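Long-range contacts in 3-methylornithine synthase (Methanosarcina barkeri, PDB 3T7V), which catalyses the radical-based isomerisation of L-lysine to (3R)-3-methyl-D-ornithine in pyrrolysine biosynthesis, using a [4Fe-4S] cluster and S-adenosylmethionine: residues Phe64-Thr69 / Leu307-Ala311; Gly116-Tyr122 / Pro147-Asp151; Pro125-Val129 / Thr154-Ala158. All coordinates share one frame. Residue numbers count along the deposited sequence, not the author numbering.

Contact 1 of 3, residues Phe64-Thr69 / Leu307-Ala311; sequences FIYFST and LEGVA. With MD0 (5-amino-D-isoleucine), chain D; SAM (S-adenosylmethionine), chain C.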
loop_
_atom_site.group_PDB
_atom_site.type_symbol
_atom_site.label_atom_id
_atom_site.label_comp_id
_atom_site.label_asym_id
_atom_site.label_seq_id
_atom_site.Cartn_x
_atom_site.Cartn_y
_atom_site.Cartn_z
ATOM N N PHE A 64 -7.713 -0.839 7.029
ATOM C CA PHE A 64 -6.497 -0.202 7.529
ATOM C C PHE A 64 -6.713 0.233 8.963
ATOM O O PHE A 64 -7.598 1.073 9.258
ATOM C CB PHE A 64 -6.267 1.046 6.647
ATOM C CG PHE A 64 -5.010 1.799 7.039
ATOM C CD1 PHE A 64 -3.780 1.143 6.946
ATOM C CD2 PHE A 64 -5.042 3.108 7.502
ATOM C CE1 PHE A 64 -2.585 1.770 7.311
ATOM C CE2 PHE A 64 -3.837 3.756 7.873
ATOM C CZ PHE A 64 -2.641 3.078 7.780
ATOM N N ILE A 65 -5.895 -0.276 9.859
ATOM C CA ILE A 65 -5.935 0.062 11.309
ATOM C C ILE A 65 -4.615 0.649 11.716
ATOM O O ILE A 65 -3.621 -0.079 11.971
ATOM C CB ILE A 65 -6.243 -1.165 12.173
ATOM C CG1 ILE A 65 -7.587 -1.841 11.722
ATOM C CG2 ILE A 65 -6.338 -0.739 13.662
ATOM C CD1 ILE A 65 -7.871 -3.098 12.549
ATOM N N TYR A 66 -4.610 1.978 11.775
ATOM C CA TYR A 66 -3.388 2.722 12.166
ATOM C C TYR A 66 -3.471 2.829 13.682
ATOM O O TYR A 66 -4.205 3.657 14.227
ATOM C CB TYR A 66 -3.462 4.091 11.482
ATOM C CG TYR A 66 -2.159 4.859 11.392
ATOM C CD1 TYR A 66 -0.972 4.451 11.971
ATOM C CD2 TYR A 66 -2.171 6.065 10.698
ATOM C CE1 TYR A 66 0.211 5.155 11.800
ATOM C CE2 TYR A 66 -1.003 6.802 10.540
ATOM C CZ TYR A 66 0.155 6.332 11.112
ATOM O OH TYR A 66 1.264 7.152 10.921
ATOM N N PHE A 67 -2.792 1.885 14.376
ATOM C CA PHE A 67 -3.034 1.688 15.820
ATOM C C PHE A 67 -2.133 2.528 16.740
ATOM O O PHE A 67 -2.394 2.640 17.906
ATOM C CB PHE A 67 -2.941 0.194 16.228
ATOM C CG PHE A 67 -1.613 -0.453 16.019
ATOM C CD1 PHE A 67 -1.365 -1.101 14.842
ATOM C CD2 PHE A 67 -0.608 -0.403 16.983
ATOM C CE1 PHE A 67 -0.140 -1.684 14.599
ATOM C CE2 PHE A 67 0.654 -0.954 16.779
ATOM C CZ PHE A 67 0.892 -1.635 15.547
ATOM N N SER A 68 -1.116 3.152 16.132
ATOM C CA SER A 68 -0.289 4.113 16.858
ATOM C C SER A 68 0.337 5.072 15.888
ATOM O O SER A 68 0.962 4.634 14.899
ATOM C CB SER A 68 0.820 3.428 17.658
ATOM O OG SER A 68 1.605 4.494 18.259
ATOM N N THR A 69 0.161 6.384 16.145
ATOM C CA THR A 69 0.721 7.395 15.252
ATOM C C THR A 69 1.951 8.030 15.820
ATOM O O THR A 69 2.378 9.073 15.354
ATOM C CB THR A 69 -0.289 8.436 14.823
ATOM O OG1 THR A 69 -0.741 9.082 16.015
ATOM C CG2 THR A 69 -1.524 7.775 14.110
ATOM N N LEU A 307 -10.185 6.729 13.329
ATOM C CA LEU A 307 -8.775 6.364 13.011
ATOM C C LEU A 307 -8.304 7.125 11.798
ATOM O O LEU A 307 -9.079 7.526 10.931
ATOM C CB LEU A 307 -8.626 4.862 12.705
ATOM C CG LEU A 307 -8.911 3.925 13.926
ATOM C CD1 LEU A 307 -8.793 2.475 13.516
ATOM C CD2 LEU A 307 -7.964 4.245 15.069
ATOM N N GLU A 308 -6.999 7.279 11.700
ATOM C CA GLU A 308 -6.401 8.084 10.573
ATOM C C GLU A 308 -5.899 7.191 9.439
ATOM O O GLU A 308 -5.665 5.968 9.594
ATOM C CB GLU A 308 -5.233 8.919 11.162
ATOM C CG GLU A 308 -5.881 10.006 12.081
ATOM C CD GLU A 308 -5.014 10.896 12.862
ATOM O OE1 GLU A 308 -3.799 10.912 12.608
ATOM O OE2 GLU A 308 -5.606 11.618 13.751
ATOM N N GLY A 309 -5.802 7.786 8.255
ATOM C CA GLY A 309 -4.982 7.230 7.152
ATOM C C GLY A 309 -3.551 7.766 7.355
ATOM O O GLY A 309 -3.183 8.289 8.406
ATOM N N VAL A 310 -2.753 7.686 6.314
ATOM C CA VAL A 310 -1.339 8.195 6.372
ATOM C C VAL A 310 -1.194 9.478 5.567
ATOM O O VAL A 310 -0.642 10.480 6.109
ATOM C CB VAL A 310 -0.310 7.131 5.855
ATOM C CG1 VAL A 310 1.109 7.715 5.976
ATOM C CG2 VAL A 310 -0.478 5.864 6.722
ATOM N N ALA A 311 -1.679 9.481 4.342
ATOM C CA ALA A 311 -1.642 10.698 3.508
ATOM C C ALA A 311 -2.838 11.592 3.818
ATOM O O ALA A 311 -2.743 12.837 3.705
ATOM C CB ALA A 311 -1.556 10.315 2.046
HETATM C C MD0 D . -2.995 2.575 2.391
HETATM N N MD0 D . -3.310 4.242 4.128
HETATM O O MD0 D . -3.157 1.382 2.062
HETATM C CA MD0 D . -2.789 2.911 3.833
HETATM C CB MD0 D . -1.276 2.834 4.200
HETATM C CD MD0 D . 0.451 1.019 4.840
HETATM N NE MD0 D . 0.766 -0.395 4.677
HETATM C CG MD0 D . -0.819 1.352 4.064
HETATM C CG2 MD0 D . -0.366 3.742 3.334
HETATM O OXT MD0 D . -2.996 3.507 1.578
HETATM N N SAM C . 6.061 3.586 9.706
HETATM C CA SAM C . 6.068 2.465 8.890
HETATM C C SAM C . 6.830 2.616 7.635
HETATM O O SAM C . 7.327 3.721 7.337
HETATM O OXT SAM C . 7.047 1.550 6.957
HETATM C CB SAM C . 4.888 2.280 8.237
HETATM C CG SAM C . 4.116 3.398 7.663
HETATM S SD SAM C . 3.720 3.141 5.881
HETATM C CE SAM C . 1.951 3.038 5.940
HETATM C "C5'" SAM C . 3.942 4.787 5.243
HETATM C "C4'" SAM C . 4.220 4.796 3.933
HETATM O "O4'" SAM C . 2.942 5.675 3.737
HETATM C "C3'" SAM C . 5.387 5.300 3.548
HETATM O "O3'" SAM C . 5.897 4.011 3.181
HETATM C "C2'" SAM C . 4.773 5.919 2.285
HETATM O "O2'" SAM C . 4.881 5.067 1.097
HETATM C "C1'" SAM C . 3.313 6.342 2.526
HETATM N N9 SAM C . 3.259 7.811 2.867
HETATM C C8 SAM C . 3.682 8.474 3.985
HETATM N N7 SAM C . 3.478 9.773 3.825
HETATM C C5 SAM C . 2.902 9.955 2.588
HETATM C C6 SAM C . 2.544 11.103 1.864
HETATM N N6 SAM C . 2.698 12.337 2.345
HETATM N N1 SAM C . 1.959 10.944 0.668
HETATM C C2 SAM C . 1.787 9.707 0.115
HETATM N N3 SAM C . 2.226 8.586 0.736
HETATM C C4 SAM C . 2.763 8.730 1.988
HETATM O O HOH W 1 -6.702 3.453 10.579
HETATM O O HOH W 2 -2.441 11.175 15.101
#

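Contact 2 of 3, residues Gly116-Tyr122 / Pro147-Asp151; sequences GEDPYYY and PGLMD. With SAM (S-adenosylmethionine), chain C.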
loop_
_atom_site.group_PDB
_atom_site.type_symbol
_atom_site.label_atom_id
_atom_site.label_comp_id
_atom_site.label_asym_id
_atom_site.label_seq_id
_atom_site.Cartn_x
_atom_site.Cartn_y
_atom_site.Cartn_z
ATOM N N GLY A 116 3.441 4.001 13.184
ATOM C CA GLY A 116 4.797 4.611 13.107
ATOM C C GLY A 116 5.788 3.736 13.868
ATOM O O GLY A 116 5.352 2.743 14.515
ATOM N N GLU A 117 7.071 4.025 13.796
ATOM C CA GLU A 117 8.035 3.279 14.597
ATOM C C GLU A 117 7.896 3.835 16.013
ATOM O O GLU A 117 8.659 4.676 16.451
ATOM C CB GLU A 117 9.447 3.437 14.043
ATOM C CG GLU A 117 9.577 2.807 12.640
ATOM C CD GLU A 117 11.001 2.347 12.343
ATOM O OE1 GLU A 117 11.889 2.415 13.196
ATOM O OE2 GLU A 117 11.142 1.873 11.159
ATOM N N ASP A 118 6.913 3.258 16.743
ATOM C CA ASP A 118 6.534 3.853 18.063
ATOM C C ASP A 118 7.524 3.315 19.097
ATOM O O ASP A 118 7.554 2.093 19.323
ATOM C CB ASP A 118 5.097 3.387 18.331
ATOM C CG ASP A 118 4.589 3.821 19.689
ATOM O OD1 ASP A 118 5.323 4.393 20.457
ATOM O OD2 ASP A 118 3.397 3.501 19.899
ATOM N N PRO A 119 8.177 4.228 19.814
ATOM C CA PRO A 119 9.090 3.780 20.866
ATOM C C PRO A 119 8.492 2.838 21.882
ATOM O O PRO A 119 9.172 2.002 22.423
ATOM C CB PRO A 119 9.480 5.118 21.560
ATOM C CG PRO A 119 9.298 6.155 20.491
ATOM C CD PRO A 119 8.161 5.699 19.618
ATOM N N TYR A 120 7.188 2.975 22.200
ATOM C CA TYR A 120 6.520 2.058 23.117
ATOM C C TYR A 120 6.605 0.596 22.644
ATOM O O TYR A 120 6.901 -0.325 23.419
ATOM C CB TYR A 120 5.078 2.509 23.281
ATOM C CG TYR A 120 4.267 1.541 24.143
ATOM C CD1 TYR A 120 4.360 1.561 25.536
ATOM C CD2 TYR A 120 3.412 0.603 23.549
ATOM C CE1 TYR A 120 3.660 0.650 26.347
ATOM C CE2 TYR A 120 2.688 -0.316 24.301
ATOM C CZ TYR A 120 2.795 -0.216 25.730
ATOM O OH TYR A 120 2.078 -1.131 26.455
ATOM N N TYR A 121 6.314 0.375 21.348
ATOM C CA TYR A 121 6.370 -0.983 20.811
ATOM C C TYR A 121 7.800 -1.405 20.510
ATOM O O TYR A 121 8.094 -2.607 20.621
ATOM C CB TYR A 121 5.483 -1.104 19.551
ATOM C CG TYR A 121 4.017 -1.054 19.889
ATOM C CD1 TYR A 121 3.375 -2.187 20.392
ATOM C CD2 TYR A 121 3.224 0.125 19.708
ATOM C CE1 TYR A 121 2.044 -2.184 20.712
ATOM C CE2 TYR A 121 1.892 0.160 20.071
ATOM C CZ TYR A 121 1.288 -0.997 20.535
ATOM O OH TYR A 121 -0.073 -1.048 20.860
ATOM N N TYR A 122 8.695 -0.482 20.151
ATOM C CA TYR A 122 10.090 -0.866 19.897
ATOM C C TYR A 122 10.903 -1.146 21.169
ATOM O O TYR A 122 11.854 -1.937 21.098
ATOM C CB TYR A 122 10.744 0.234 19.040
ATOM C CG TYR A 122 10.443 0.029 17.547
ATOM C CD1 TYR A 122 9.155 0.211 17.005
ATOM C CD2 TYR A 122 11.471 -0.416 16.685
ATOM C CE1 TYR A 122 8.892 -0.047 15.644
ATOM C CE2 TYR A 122 11.220 -0.615 15.352
ATOM C CZ TYR A 122 9.894 -0.429 14.836
ATOM O OH TYR A 122 9.719 -0.667 13.483
ATOM N N PRO A 147 4.921 -2.364 10.486
ATOM C CA PRO A 147 5.425 -1.931 11.776
ATOM C C PRO A 147 6.679 -1.089 11.672
ATOM O O PRO A 147 7.284 -0.784 12.726
ATOM C CB PRO A 147 5.771 -3.283 12.429
ATOM C CG PRO A 147 6.339 -4.081 11.271
ATOM C CD PRO A 147 5.512 -3.672 10.038
ATOM N N GLY A 148 7.095 -0.802 10.429
ATOM C CA GLY A 148 8.426 -0.234 10.178
ATOM C C GLY A 148 9.483 -1.310 10.245
ATOM O O GLY A 148 9.163 -2.505 10.195
ATOM N N LEU A 149 10.726 -0.887 10.410
ATOM C CA LEU A 149 11.824 -1.830 10.338
ATOM C C LEU A 149 12.034 -2.475 11.749
ATOM O O LEU A 149 12.869 -2.058 12.589
ATOM C CB LEU A 149 13.035 -1.093 9.781
ATOM C CG LEU A 149 14.264 -1.978 9.713
ATOM C CD1 LEU A 149 13.997 -3.032 8.650
ATOM C CD2 LEU A 149 15.496 -1.164 9.400
ATOM N N MET A 150 11.160 -3.415 12.023
ATOM C CA MET A 150 11.227 -4.163 13.324
ATOM C C MET A 150 12.384 -5.233 13.104
ATOM O O MET A 150 12.725 -5.636 11.942
ATOM C CB MET A 150 9.785 -4.793 13.688
ATOM C CG MET A 150 8.711 -3.846 14.452
ATOM S SD MET A 150 9.256 -4.380 16.035
ATOM C CE MET A 150 8.103 -3.691 17.248
ATOM N N ASP A 151 12.987 -5.669 14.211
ATOM C CA ASP A 151 14.040 -6.640 14.073
ATOM C C ASP A 151 13.569 -7.991 13.618
ATOM O O ASP A 151 12.389 -8.344 13.688
ATOM C CB ASP A 151 14.944 -6.730 15.305
ATOM C CG ASP A 151 14.276 -7.147 16.548
ATOM O OD1 ASP A 151 13.388 -8.001 16.581
ATOM O OD2 ASP A 151 14.747 -6.686 17.611
HETATM N N SAM C . 6.061 3.586 9.706
HETATM C CA SAM C . 6.068 2.465 8.890
HETATM C C SAM C . 6.830 2.616 7.635
HETATM O O SAM C . 7.327 3.721 7.337
HETATM O OXT SAM C . 7.047 1.550 6.957
HETATM C CB SAM C . 4.888 2.280 8.237
HETATM C CG SAM C . 4.116 3.398 7.663
HETATM S SD SAM C . 3.720 3.141 5.881
HETATM C CE SAM C . 1.951 3.038 5.940
HETATM C "C5'" SAM C . 3.942 4.787 5.243
HETATM C "C4'" SAM C . 4.220 4.796 3.933
HETATM O "O4'" SAM C . 2.942 5.675 3.737
HETATM C "C3'" SAM C . 5.387 5.300 3.548
HETATM O "O3'" SAM C . 5.897 4.011 3.181
HETATM C "C2'" SAM C . 4.773 5.919 2.285
HETATM O "O2'" SAM C . 4.881 5.067 1.097
HETATM C "C1'" SAM C . 3.313 6.342 2.526
HETATM N N9 SAM C . 3.259 7.811 2.867
HETATM C C8 SAM C . 3.682 8.474 3.985
HETATM N N7 SAM C . 3.478 9.773 3.825
HETATM C C5 SAM C . 2.902 9.955 2.588
HETATM C C6 SAM C . 2.544 11.103 1.864
HETATM N N6 SAM C . 2.698 12.337 2.345
HETATM N N1 SAM C . 1.959 10.944 0.668
HETATM C C2 SAM C . 1.787 9.707 0.115
HETATM N N3 SAM C . 2.226 8.586 0.736
HETATM C C4 SAM C . 2.763 8.730 1.988
HETATM O O HOH W 3 13.779 0.330 13.177
#

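Contact 3 of 3, residues Pro125-Val129 / Thr154-Ala158; sequences PNRFV and TLLKA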
loop_
_atom_site.group_PDB
_atom_site.type_symbol
_atom_site.label_atom_id
_atom_site.label_comp_id
_atom_site.label_asym_id
_atom_site.label_seq_id
_atom_site.Cartn_x
_atom_site.Cartn_y
_atom_site.Cartn_z
ATOM N N PRO A 125 9.327 -5.272 22.074
ATOM C CA PRO A 125 8.535 -5.727 20.954
ATOM C C PRO A 125 7.606 -6.862 21.256
ATOM O O PRO A 125 6.727 -7.142 20.432
ATOM C CB PRO A 125 9.569 -6.125 19.855
ATOM C CG PRO A 125 10.880 -5.854 20.434
ATOM C CD PRO A 125 10.777 -5.336 21.832
ATOM N N ASN A 126 7.700 -7.491 22.433
ATOM C CA ASN A 126 6.679 -8.453 22.797
ATOM C C ASN A 126 5.291 -7.764 22.904
ATOM O O ASN A 126 4.242 -8.399 22.759
ATOM C CB ASN A 126 7.029 -9.129 24.097
ATOM C CG ASN A 126 8.200 -10.027 23.937
ATOM O OD1 ASN A 126 8.344 -10.705 22.910
ATOM N ND2 ASN A 126 9.067 -10.018 24.912
ATOM N N ARG A 127 5.286 -6.442 23.110
ATOM C CA ARG A 127 3.992 -5.746 23.148
ATOM C C ARG A 127 3.336 -5.756 21.747
ATOM O O ARG A 127 2.124 -5.854 21.643
ATOM C CB ARG A 127 4.244 -4.262 23.481
ATOM C CG ARG A 127 4.702 -4.048 24.905
ATOM C CD ARG A 127 5.327 -2.628 25.140
ATOM N NE ARG A 127 5.657 -2.496 26.563
ATOM C CZ ARG A 127 6.433 -1.542 27.009
ATOM N NH1 ARG A 127 7.003 -0.669 26.208
ATOM N NH2 ARG A 127 6.613 -1.408 28.333
ATOM N N PHE A 128 4.163 -5.679 20.688
ATOM C CA PHE A 128 3.606 -5.735 19.334
ATOM C C PHE A 128 3.186 -7.171 19.028
ATOM O O PHE A 128 2.155 -7.383 18.368
ATOM C CB PHE A 128 4.676 -5.238 18.356
ATOM C CG PHE A 128 4.246 -5.398 16.936
ATOM C CD1 PHE A 128 3.146 -4.701 16.418
ATOM C CD2 PHE A 128 4.894 -6.353 16.140
ATOM C CE1 PHE A 128 2.680 -4.864 15.068
ATOM C CE2 PHE A 128 4.465 -6.502 14.822
ATOM C CZ PHE A 128 3.361 -5.789 14.285
ATOM N N VAL A 129 4.011 -8.145 19.383
ATOM C CA VAL A 129 3.676 -9.580 19.143
ATOM C C VAL A 129 2.342 -9.893 19.848
ATOM O O VAL A 129 1.485 -10.588 19.245
ATOM C CB VAL A 129 4.828 -10.481 19.668
ATOM C CG1 VAL A 129 4.417 -11.960 19.475
ATOM C CG2 VAL A 129 6.119 -10.168 18.860
ATOM N N THR A 154 11.528 -10.093 16.050
ATOM C CA THR A 154 10.123 -9.708 16.224
ATOM C C THR A 154 9.336 -10.183 14.988
ATOM O O THR A 154 8.197 -10.650 15.144
ATOM C CB THR A 154 10.012 -8.225 16.367
ATOM O OG1 THR A 154 10.854 -7.867 17.466
ATOM C CG2 THR A 154 8.560 -7.796 16.710
ATOM N N LEU A 155 9.919 -10.059 13.791
ATOM C CA LEU A 155 9.221 -10.543 12.577
ATOM C C LEU A 155 8.872 -12.032 12.716
ATOM O O LEU A 155 7.786 -12.509 12.332
ATOM C CB LEU A 155 10.053 -10.280 11.275
ATOM C CG LEU A 155 10.118 -8.779 10.907
ATOM C CD1 LEU A 155 11.112 -8.723 9.721
ATOM C CD2 LEU A 155 8.706 -8.253 10.547
ATOM N N LEU A 156 9.838 -12.804 13.229
ATOM C CA LEU A 156 9.632 -14.255 13.362
ATOM C C LEU A 156 8.540 -14.552 14.400
ATOM O O LEU A 156 7.629 -15.386 14.131
ATOM C CB LEU A 156 11.034 -14.795 13.745
ATOM C CG LEU A 156 11.281 -16.114 14.250
ATOM C CD1 LEU A 156 12.831 -16.270 14.182
ATOM C CD2 LEU A 156 10.675 -16.348 15.607
ATOM N N LYS A 157 8.500 -13.803 15.507
ATOM C CA LYS A 157 7.470 -14.033 16.513
ATOM C C LYS A 157 6.078 -13.614 16.010
ATOM O O LYS A 157 5.055 -14.293 16.316
ATOM C CB LYS A 157 7.813 -13.321 17.791
ATOM C CG LYS A 157 8.991 -14.001 18.517
ATOM C CD LYS A 157 9.359 -13.075 19.666
ATOM C CE LYS A 157 10.284 -13.812 20.567
ATOM N NZ LYS A 157 11.304 -12.809 20.997
ATOM N N ALA A 158 6.045 -12.524 15.256
ATOM C CA ALA A 158 4.741 -12.100 14.738
ATOM C C ALA A 158 4.172 -13.046 13.701
ATOM O O ALA A 158 2.966 -13.229 13.647
ATOM C CB ALA A 158 4.814 -10.694 14.202
#

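Contact 1 of 3, residues Phe64-Thr69 / Leu307-Ala311
One wall of the active-site pocket of this radical SAM TIM barrel, occupied here by the product 5-amino-D-isoleucine (3-methylornithine), is built where the C-terminal part of strand 58-68 meets the loop that follows strand 296-300. Phe64 and Val310 both line the cavity: Phe64 CE1 lies 3.5 Å from MD0 CB and Val310 CG2 4.0 Å from MD0 CG2. They also touch each other, Phe64 CZ to Val310 CG2 at 3.7 Å, so flat aromatic and branched aliphatic surfaces form one apolar wall. Val310 serves the cofactor as well, its CG1 standing 3.3 Å from SAM C8. Tyr66 points the same way as Phe64 along the strand, and its CE2 packs 4.0 Å from Val310 CG2. Ile65 starts out away from the loop, yet its CG2 still touches Leu307 CD1 at 4.0 Å. No direct hydrogen bond joins the segments, which run nearly at right angles; water mediates instead. One water gives hydrogen bonds to Phe64 O and Glu308 O, both 2.9 Å away, and accepts from Tyr66 N at 2.8 Å. A second links Thr69 OG1 (2.8 Å) to Glu308 OE1 (2.9 Å), a carboxylate oxygen also hydrogen-bonded to Tyr80 OH, while Thr69 OG1 is hydrogen-bonded to Tyr89 N. Strands 110-115 and 296-300 flank strand 58-68 in the barrel, and the side chain of Phe67 packs outward against helix 126-139.

Contact 2 of 3, residues Gly116-Tyr122 / Pro147-Asp151
Two hydrogen bonds tie the loop and first helical turn of 116-122 to the loop 147-151. Leu149 N donates to Glu117 OE2 (2.9 Å, nearly straight at 172°), and Tyr122 OH donates to Pro147 O at 2.6 Å; a long acidic side chain and a phenol suit these reaches to backbone. A water adds a bridge, donating to Glu117 OE1 (2.8 Å) and Leu149 O (2.6 Å). Gly148, at positive phi, packs closely against both side chains; a CB here would clash with Glu117 CG and Tyr122 OH. Flexible Met150 lies over one face of the Tyr122 ring, SD 4.3 Å from the centroid in a Met-aromatic contact and CE 4.2 Å in a CH-pi contact, and CE also meets Tyr121 CB at 4.3 Å. Such loops after neighbouring strands at the C-terminal end of a TIM barrel typically build the active site: Gly116 CA and Gly148 N each lie 3.8 Å from SAM, at its N and CA respectively, and Gly116 also touches the iron-sulfur cluster.

Contact 3 of 3, residues Pro125-Val129 / Thr154-Ala158
Thr154, near the start of helix 152-160, makes the most varied contacts. Its OG1 sits 3.2 Å from Pro125 CB but finds its hydrogen-bond partner in Asp151, the N-cap of its own helix, so the hydroxyl is satisfied where it borders apolar groups. The methyl CG2 enters the interface, 4.0 Å from Phe128 CD2 at the edge of the aromatic ring and likewise 4.0 Å from Val129 CG2. A small, branched residue with one polar and one apolar arm is well matched to both tasks. The helical turn carries Leu155 and Leu156 off the interface, and contact resumes at Lys157. The aliphatic base of this lysine covers Val129, Lys157 CB lying 3.7 Å from Val129 CG2. Lys157 NZ is 4.1 Å from Asn126 OD1, too loosely placed to be counted as a hydrogen bond. A long lysine suits this edge, its methylenes packing while its charge stays at the solvent. Ala158 completes the segment: its single methyl carbon, CB, lies 4.3 Å from Phe128 CE2, and the small side chain permits a close backbone approach, with the CA atoms of Val129 and Ala158 5.2 Å apart. This is plain packing between helices 126-139 and 152-160, which follow the adjacent parallel strands 110-115 and 143-146 on the outside of the barrel; Tyr121 of helix 119-123 and Met150 of the loop before helix 152-160 also pack on Phe128.

Overall arrangement
From the N terminus, strand 58-68 supplies the first half of contact 1, whose loop is closed only at 307-311, after most of the barrel. Contacts 2 and 3 both nest within that long loop. Next come 116-122 and 125-129, then their partners 147-151 and 154-158 in the same order, so contacts 2 and 3 cross, each closing a short loop around strand 143-146. Contact 1 joins an early strand to a late loop at the pocket, contact 2 links the segments that follow strands 110-115 and 143-146 beside the cofactor, and contact 3 pairs the outer helices. Phe67 bridges them, packing on both Tyr121 and Phe128, while Ser68 is hydrogen-bonded to Asp118 and Met150 touches Pro125.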